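Local coordinates for protein phenolic acid decarboxylase (Sedimentibacter hydroxybenzoicus, PDB 7AE5) that catalyses the reversible, non-oxidative decarboxylation of 4-hydroxybenzoate and 3,4-dihydroxybenzoate, using prenylated FMN and manganese, at residues Glu335-Val340 with Lys366-Arg371; Asp88-Leu93 with Val340-Ala345; Lys121-Phe126 with Val292-Ile297. One frame throughout, in Å; residues are numbered along the deposited sequence.

Contact 1: residues Glu335-Val340 with Lys366-Arg371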
# COMPACT_ATOMS: atom_id res chain seq x y z
N GLU C 335 -7.78 9.15 31.34
CA GLU C 335 -9.16 9.11 31.82
C GLU C 335 -9.85 7.82 31.38
O GLU C 335 -10.66 7.26 32.13
CB GLU C 335 -9.93 10.33 31.31
CG GLU C 335 -10.58 10.16 29.94
CD GLU C 335 -11.04 11.46 29.32
OE1 GLU C 335 -10.73 12.54 29.87
OE2 GLU C 335 -11.72 11.40 28.27
N THR C 336 -9.52 7.31 30.19
CA THR C 336 -10.15 6.12 29.65
C THR C 336 -9.18 4.96 29.48
O THR C 336 -9.62 3.85 29.18
CB THR C 336 -10.81 6.43 28.30
OG1 THR C 336 -9.90 7.20 27.49
CG2 THR C 336 -12.09 7.23 28.51
N MET C 337 -7.89 5.19 29.66
CA MET C 337 -6.86 4.17 29.45
C MET C 337 -5.86 4.26 30.59
O MET C 337 -4.76 4.80 30.43
CB MET C 337 -6.19 4.34 28.09
CG MET C 337 -7.13 4.11 26.94
SD MET C 337 -6.54 4.82 25.41
CE MET C 337 -7.37 3.76 24.23
N PRO C 338 -6.21 3.72 31.76
CA PRO C 338 -5.28 3.78 32.90
C PRO C 338 -3.98 3.03 32.66
O PRO C 338 -3.05 3.18 33.47
CB PRO C 338 -6.10 3.14 34.03
CG PRO C 338 -7.06 2.23 33.31
CD PRO C 338 -7.46 3.02 32.11
N GLU C 339 -3.87 2.26 31.58
CA GLU C 339 -2.64 1.55 31.26
C GLU C 339 -1.56 2.48 30.72
O GLU C 339 -0.39 2.07 30.66
CB GLU C 339 -2.93 0.46 30.24
CG GLU C 339 -3.79 -0.64 30.80
CD GLU C 339 -5.24 -0.49 30.39
OE1 GLU C 339 -6.02 -1.45 30.58
OE2 GLU C 339 -5.60 0.58 29.85
N VAL C 340 -1.91 3.70 30.34
CA VAL C 340 -0.91 4.63 29.82
C VAL C 340 -0.01 5.09 30.96
O VAL C 340 -0.48 5.53 32.02
CB VAL C 340 -1.60 5.82 29.14
CG1 VAL C 340 -0.59 6.92 28.85
CG2 VAL C 340 -2.27 5.36 27.86
N LYS C 366 -2.17 0.33 19.31
CA LYS C 366 -2.75 1.17 18.27
C LYS C 366 -4.05 1.81 18.74
O LYS C 366 -4.39 2.91 18.29
CB LYS C 366 -2.98 0.36 16.99
CG LYS C 366 -1.69 -0.17 16.39
CD LYS C 366 -1.79 -0.35 14.89
CE LYS C 366 -0.44 -0.72 14.30
NZ LYS C 366 -0.55 -1.33 12.94
N GLY C 367 -4.77 1.15 19.64
CA GLY C 367 -5.93 1.79 20.24
C GLY C 367 -5.56 3.02 21.03
O GLY C 367 -6.26 4.04 20.98
N VAL C 368 -4.45 2.96 21.77
CA VAL C 368 -3.97 4.12 22.51
C VAL C 368 -3.64 5.26 21.55
O VAL C 368 -3.93 6.43 21.82
CB VAL C 368 -2.75 3.74 23.37
CG1 VAL C 368 -2.08 4.98 23.93
CG2 VAL C 368 -3.18 2.80 24.49
N ALA C 369 -3.02 4.93 20.41
CA ALA C 369 -2.73 5.95 19.41
C ALA C 369 -4.02 6.53 18.83
O ALA C 369 -4.12 7.75 18.63
CB ALA C 369 -1.86 5.37 18.30
N PHE C 370 -5.01 5.67 18.55
CA PHE C 370 -6.30 6.16 18.08
C PHE C 370 -6.90 7.16 19.05
O PHE C 370 -7.51 8.16 18.63
CB PHE C 370 -7.27 4.99 17.87
CG PHE C 370 -6.91 4.08 16.73
CD1 PHE C 370 -6.17 4.55 15.66
CD2 PHE C 370 -7.34 2.76 16.72
CE1 PHE C 370 -5.85 3.71 14.60
CE2 PHE C 370 -7.02 1.92 15.67
CZ PHE C 370 -6.27 2.40 14.61
N ARG C 371 -6.74 6.92 20.35
CA ARG C 371 -7.28 7.85 21.34
C ARG C 371 -6.56 9.19 21.28
O ARG C 371 -7.21 10.25 21.31
CB ARG C 371 -7.18 7.24 22.74
CG ARG C 371 -7.99 7.99 23.78
CD ARG C 371 -9.41 8.23 23.29
NE ARG C 371 -10.39 8.20 24.37
CZ ARG C 371 -11.59 7.63 24.29
NH1 ARG C 371 -11.98 6.99 23.20
NH2 ARG C 371 -12.42 7.72 25.33
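Met337 drives its thioether into the side of helix 364-372, where it meets Val368 and Arg371. Its CG stands anti to the carbonyl carbon (chi1 -65°) and the chain is extended from there. With chi2 near anti (161°), Met337 SD lies 3.7 Å from Arg371 CB, against the aliphatic base of the arginine, and 4.0 Å from Val368 CG2. The methyl goes deeper and ends on the helix backbone, with Met337 CE 3.4 Å from Gly367 O; that carbonyl already accepts the helical bond from Arg371 N.

The 335-340 segment is the link between helix 323-336 and strand 340-347 of the C-terminal UbiD domain, and it turns through a type I beta turn from Met337 to Val340, closed by Val340 N to Met337 O. At the end of the turn, Val340 CG2 meets CG1 of Val368 at 4.0 Å, and both valines also pack on Ile355 and Thr357 of strand 352-357. On the other side of Met337, Arg371 bends at chi2 and chi3 and crosses Thr336 at about a right angle. Arg371 NE gives a weak hydrogen bond to Thr336 OG1 (3.3 Å, 121° at the hydrogen), while Thr336 CG2 approaches NH2 of Arg371 obliquely. The stronger polar partner of the guanidinium is Ser374 of the second subunit, bound through NH1.

Contact 2: residues Asp88-Leu93 with Val340-Ala345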
# COMPACT_ATOMS: atom_id res chain seq x y z
N ASP C 88 10.90 12.10 35.23
CA ASP C 88 10.55 12.45 36.60
C ASP C 88 10.04 13.89 36.70
O ASP C 88 9.16 14.18 37.51
CB ASP C 88 11.75 12.24 37.52
CG ASP C 88 11.90 10.79 37.95
OD1 ASP C 88 13.00 10.42 38.40
OD2 ASP C 88 10.92 10.03 37.83
N GLN C 89 10.59 14.79 35.88
CA GLN C 89 10.03 16.14 35.80
C GLN C 89 8.61 16.10 35.27
O GLN C 89 7.76 16.89 35.69
CB GLN C 89 10.90 17.03 34.91
CG GLN C 89 12.32 17.26 35.41
CD GLN C 89 13.02 18.39 34.66
OE1 GLN C 89 12.44 19.45 34.44
NE2 GLN C 89 14.26 18.15 34.26
N PHE C 90 8.33 15.18 34.35
CA PHE C 90 6.98 15.04 33.80
C PHE C 90 6.00 14.58 34.87
O PHE C 90 4.86 15.07 34.92
CB PHE C 90 7.01 14.08 32.62
CG PHE C 90 5.66 13.56 32.20
CD1 PHE C 90 4.89 14.26 31.29
CD2 PHE C 90 5.18 12.36 32.70
CE1 PHE C 90 3.66 13.78 30.89
CE2 PHE C 90 3.95 11.88 32.31
CZ PHE C 90 3.18 12.59 31.40
N TYR C 91 6.42 13.65 35.73
CA TYR C 91 5.52 13.15 36.77
C TYR C 91 5.28 14.20 37.85
O TYR C 91 4.17 14.30 38.39
CB TYR C 91 6.09 11.88 37.38
CG TYR C 91 5.82 10.65 36.55
CD1 TYR C 91 4.55 10.41 36.04
CD2 TYR C 91 6.83 9.74 36.26
CE1 TYR C 91 4.30 9.29 35.27
CE2 TYR C 91 6.59 8.63 35.50
CZ TYR C 91 5.32 8.41 35.01
OH TYR C 91 5.08 7.29 34.24
N GLU C 92 6.30 14.99 38.18
CA GLU C 92 6.12 16.06 39.15
C GLU C 92 5.18 17.13 38.62
O GLU C 92 4.33 17.64 39.36
CB GLU C 92 7.48 16.66 39.53
CG GLU C 92 7.43 17.65 40.68
CD GLU C 92 6.93 17.02 41.97
OE1 GLU C 92 7.28 15.85 42.23
OE2 GLU C 92 6.21 17.70 42.72
N LEU C 93 5.32 17.49 37.34
CA LEU C 93 4.39 18.43 36.73
C LEU C 93 2.97 17.88 36.71
O LEU C 93 2.01 18.62 36.97
CB LEU C 93 4.85 18.77 35.31
CG LEU C 93 5.65 20.06 35.18
CD1 LEU C 93 5.78 20.47 33.73
CD2 LEU C 93 4.89 21.13 35.94
N VAL C 340 -1.91 3.70 30.34
CA VAL C 340 -0.91 4.63 29.82
C VAL C 340 -0.01 5.09 30.96
O VAL C 340 -0.48 5.53 32.02
CB VAL C 340 -1.60 5.82 29.14
CG1 VAL C 340 -0.59 6.92 28.85
CG2 VAL C 340 -2.27 5.36 27.86
N VAL C 341 1.30 5.00 30.74
CA VAL C 341 2.28 5.34 31.77
C VAL C 341 2.76 6.78 31.62
O VAL C 341 2.88 7.50 32.62
CB VAL C 341 3.45 4.33 31.71
CG1 VAL C 341 4.56 4.75 32.65
CG2 VAL C 341 2.95 2.94 32.06
N ALA C 342 3.04 7.22 30.40
CA ALA C 342 3.53 8.57 30.17
C ALA C 342 3.32 8.96 28.71
O ALA C 342 3.26 8.09 27.83
CB ALA C 342 5.02 8.70 30.54
N VAL C 343 3.22 10.26 28.47
CA VAL C 343 3.09 10.82 27.13
C VAL C 343 4.21 11.84 26.94
O VAL C 343 4.34 12.78 27.73
CB VAL C 343 1.72 11.47 26.90
CG1 VAL C 343 1.68 12.16 25.55
CG2 VAL C 343 0.62 10.42 27.00
N ASN C 344 5.01 11.64 25.90
CA ASN C 344 6.07 12.57 25.51
C ASN C 344 5.61 13.24 24.22
O ASN C 344 5.77 12.69 23.12
CB ASN C 344 7.40 11.83 25.33
CG ASN C 344 8.49 12.69 24.70
OD1 ASN C 344 8.32 13.89 24.50
ND2 ASN C 344 9.62 12.07 24.40
N ALA C 345 5.05 14.44 24.35
CA ALA C 345 4.56 15.22 23.22
C ALA C 345 5.35 16.51 23.04
O ALA C 345 4.79 17.58 22.78
CB ALA C 345 3.07 15.53 23.38
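Tyr91 and Phe90, neighbours on helix 86-96, reach strand 340-347 with two differently placed rings. Phe90 leaves the helix toward the strand, its CG anti to the backbone N (chi1 164°). The far end of its ring meets the strand obliquely: Phe90 CE2 lies 3.8 Å from Ala342 CB, and Phe90 CE1 comes within 3.4 Å of Val343 O. Tyr91 leaves the helix more to one side, and it is the length of the phenol that carries its hydroxyl across. Between the two, an edge carbon of Phe90, CD2, sits over one face of the Tyr91 ring, offset toward the rim.

Tyr91 OH donates to Val341 O at 2.7 Å. The carbonyl oxygen lies at the edge of the phenol ring, near its plane, whereas the hydroxyl stands well above the carbonyl plane, 58° out of it. The same Tyr91 OH touches Ala342 CB at 4.0 Å. The helix and strand segments run at 105° to each other with axes 9.8 Å apart, a separation bridged by the side chains of Phe90 and Tyr91.

Val341 and Ala342 form a classic beta bulge opposite Ser356 of the adjacent strand 352-357. Phe90 also packs on Val327 of helix 323-336, so the helix of the N-terminal region joins both elements of the C-terminal domain. The one hydrogen bond across the contact, from phenol to bulge carbonyl, gives it direction, while Phe90 adds apolar contact with Ala342 and an aromatic carbon close to the Val343 carbonyl, possibly a weak C-H...O approach.

Contact 3: residues Lys121-Phe126 with Val292-Ile297; sequences KDINLF and VKIDRI
Ile123 and Leu125 lean together from an irregular segment onto two isoleucines of strand 287-299, with no hydrogen bond between the segments. Ile294 comes first along the strand and receives both. Its CD1 meets Leu125 tip to tip, 3.6 Å from Leu125 CD2, while its CG2 lies 3.8 Å from CG2 of Ile123, whose side chain crosses it at about a right angle. The backbone that follows is covered by the other branch of Ile123. With CG1 anti to the carbonyl carbon and CD1 extended beyond it (chi2 174°), the methyl Ile123 CD1 is 3.2 Å from both Ile294 O and Asp295 O.

Asp295 and Arg296 leave the strand on the side away from the loop, Asp295 bonding to His264 and Arg296 forming a salt bridge with Asp246. Both residues face Glu262 in a classic beta bulge. Past it, Ile297 again points toward the loop, and its CD1 is 3.7 Å from Ile123 CG2 and equally far from Leu125 CD2, bringing the four side chains into one apolar cluster that Leu261 of strand 259-265 extends. In the loop, Asn124 turns away and forms an Asx turn, its OD1 accepting from Phe126 N at 3.1 Å; both residues also pack on Val15 of the ShdD chain. The whole is a loop folded over one side of a bulged antiparallel strand in the Rift-related domain, which belongs to the FMN-binding clan.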
# COMPACT_ATOMS: atom_id res chain seq x y z
N LYS C 121 5.88 59.74 31.01
CA LYS C 121 6.02 60.70 29.92
C LYS C 121 7.30 60.39 29.14
O LYS C 121 8.25 59.84 29.68
CB LYS C 121 6.06 62.14 30.43
CG LYS C 121 7.19 62.45 31.39
CD LYS C 121 6.72 63.33 32.54
CE LYS C 121 7.81 63.50 33.60
NZ LYS C 121 7.61 62.57 34.75
N ASP C 122 7.29 60.77 27.86
CA ASP C 122 8.41 60.54 26.95
C ASP C 122 8.86 59.08 26.99
O ASP C 122 10.05 58.76 27.11
CB ASP C 122 9.58 61.48 27.27
CG ASP C 122 9.28 62.92 26.88
OD1 ASP C 122 9.96 63.82 27.42
OD2 ASP C 122 8.38 63.13 26.05
N ILE C 123 7.88 58.18 26.90
CA ILE C 123 8.14 56.76 27.07
C ILE C 123 9.10 56.29 25.99
O ILE C 123 8.86 56.45 24.79
CB ILE C 123 6.83 55.96 27.04
CG1 ILE C 123 6.15 56.07 28.40
CG2 ILE C 123 7.09 54.51 26.68
CD1 ILE C 123 4.80 55.44 28.43
N ASN C 124 10.22 55.70 26.42
CA ASN C 124 11.25 55.19 25.52
C ASN C 124 11.64 53.80 26.01
O ASN C 124 12.28 53.67 27.06
CB ASN C 124 12.46 56.12 25.49
CG ASN C 124 13.44 55.79 24.38
OD1 ASN C 124 13.30 54.77 23.70
ND2 ASN C 124 14.43 56.65 24.18
N LEU C 125 11.24 52.77 25.26
CA LEU C 125 11.55 51.40 25.66
C LEU C 125 13.05 51.14 25.63
O LEU C 125 13.54 50.26 26.35
CB LEU C 125 10.83 50.41 24.75
CG LEU C 125 9.31 50.37 24.83
CD1 LEU C 125 8.72 49.75 23.57
CD2 LEU C 125 8.86 49.62 26.06
N PHE C 126 13.80 51.88 24.81
CA PHE C 126 15.23 51.61 24.68
C PHE C 126 16.00 52.05 25.92
O PHE C 126 17.04 51.46 26.23
CB PHE C 126 15.77 52.31 23.43
CG PHE C 126 15.35 51.66 22.15
CD1 PHE C 126 14.14 51.99 21.56
CD2 PHE C 126 16.15 50.71 21.54
CE1 PHE C 126 13.75 51.39 20.38
CE2 PHE C 126 15.77 50.11 20.36
CZ PHE C 126 14.56 50.45 19.78
N VAL C 292 0.16 48.28 19.55
CA VAL C 292 -0.17 48.65 20.92
C VAL C 292 0.58 49.92 21.26
O VAL C 292 1.80 50.00 21.06
CB VAL C 292 0.19 47.52 21.90
CG1 VAL C 292 -0.07 47.95 23.35
CG2 VAL C 292 -0.57 46.25 21.57
N LYS C 293 -0.14 50.92 21.76
CA LYS C 293 0.49 52.10 22.33
C LYS C 293 0.81 51.81 23.79
O LYS C 293 0.01 51.21 24.50
CB LYS C 293 -0.40 53.33 22.21
CG LYS C 293 0.33 54.64 22.44
CD LYS C 293 -0.59 55.83 22.26
CE LYS C 293 0.03 56.87 21.34
NZ LYS C 293 1.28 57.45 21.91
N ILE C 294 2.00 52.22 24.22
CA ILE C 294 2.47 51.97 25.58
C ILE C 294 2.26 53.26 26.37
O ILE C 294 2.94 54.26 26.12
CB ILE C 294 3.93 51.50 25.59
CG1 ILE C 294 3.98 50.02 25.21
CG2 ILE C 294 4.55 51.71 26.96
CD1 ILE C 294 5.38 49.48 25.06
N ASP C 295 1.31 53.23 27.30
CA ASP C 295 0.92 54.43 28.04
C ASP C 295 1.73 54.65 29.31
O ASP C 295 1.88 55.80 29.74
CB ASP C 295 -0.57 54.36 28.40
CG ASP C 295 -1.46 54.24 27.18
OD1 ASP C 295 -1.54 55.21 26.40
OD2 ASP C 295 -2.09 53.17 27.00
N ARG C 296 2.26 53.59 29.91
CA ARG C 296 3.07 53.73 31.11
C ARG C 296 3.98 52.53 31.25
O ARG C 296 3.62 51.41 30.89
CB ARG C 296 2.19 53.89 32.36
CG ARG C 296 2.98 54.13 33.64
CD ARG C 296 2.13 53.92 34.88
NE ARG C 296 1.24 55.05 35.12
CZ ARG C 296 1.18 55.72 36.26
NH1 ARG C 296 1.94 55.41 37.29
NH2 ARG C 296 0.32 56.74 36.37
N ILE C 297 5.18 52.78 31.78
CA ILE C 297 6.15 51.74 32.09
C ILE C 297 6.43 51.78 33.59
O ILE C 297 6.72 52.84 34.14
CB ILE C 297 7.46 51.93 31.30
CG1 ILE C 297 7.24 51.61 29.82
CG2 ILE C 297 8.57 51.05 31.87
CD1 ILE C 297 8.43 51.96 28.95

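Contacts 1 and 2 share Val340, and their centres are about 15 Å apart, on the same side of the chain's centre. Strand 340-347 starts at the turn of contact 1 and then receives helix 86-96 in contact 2. In sequence the two alternate, whereas contact 3 is nested inside the loop contact 2 closes. It belongs to the Rift-related domain, across the chain's centre, about 51 Å from contact 1 and about 42 Å from contact 2 between centres. All three lie away from the predicted prenylated FMN and manganese sites; the side chain of Val368 in contact 1 is about 12 Å from a bound rubidium ion. Contact 1 borders a second subunit, and contact 3 the ShdD chain.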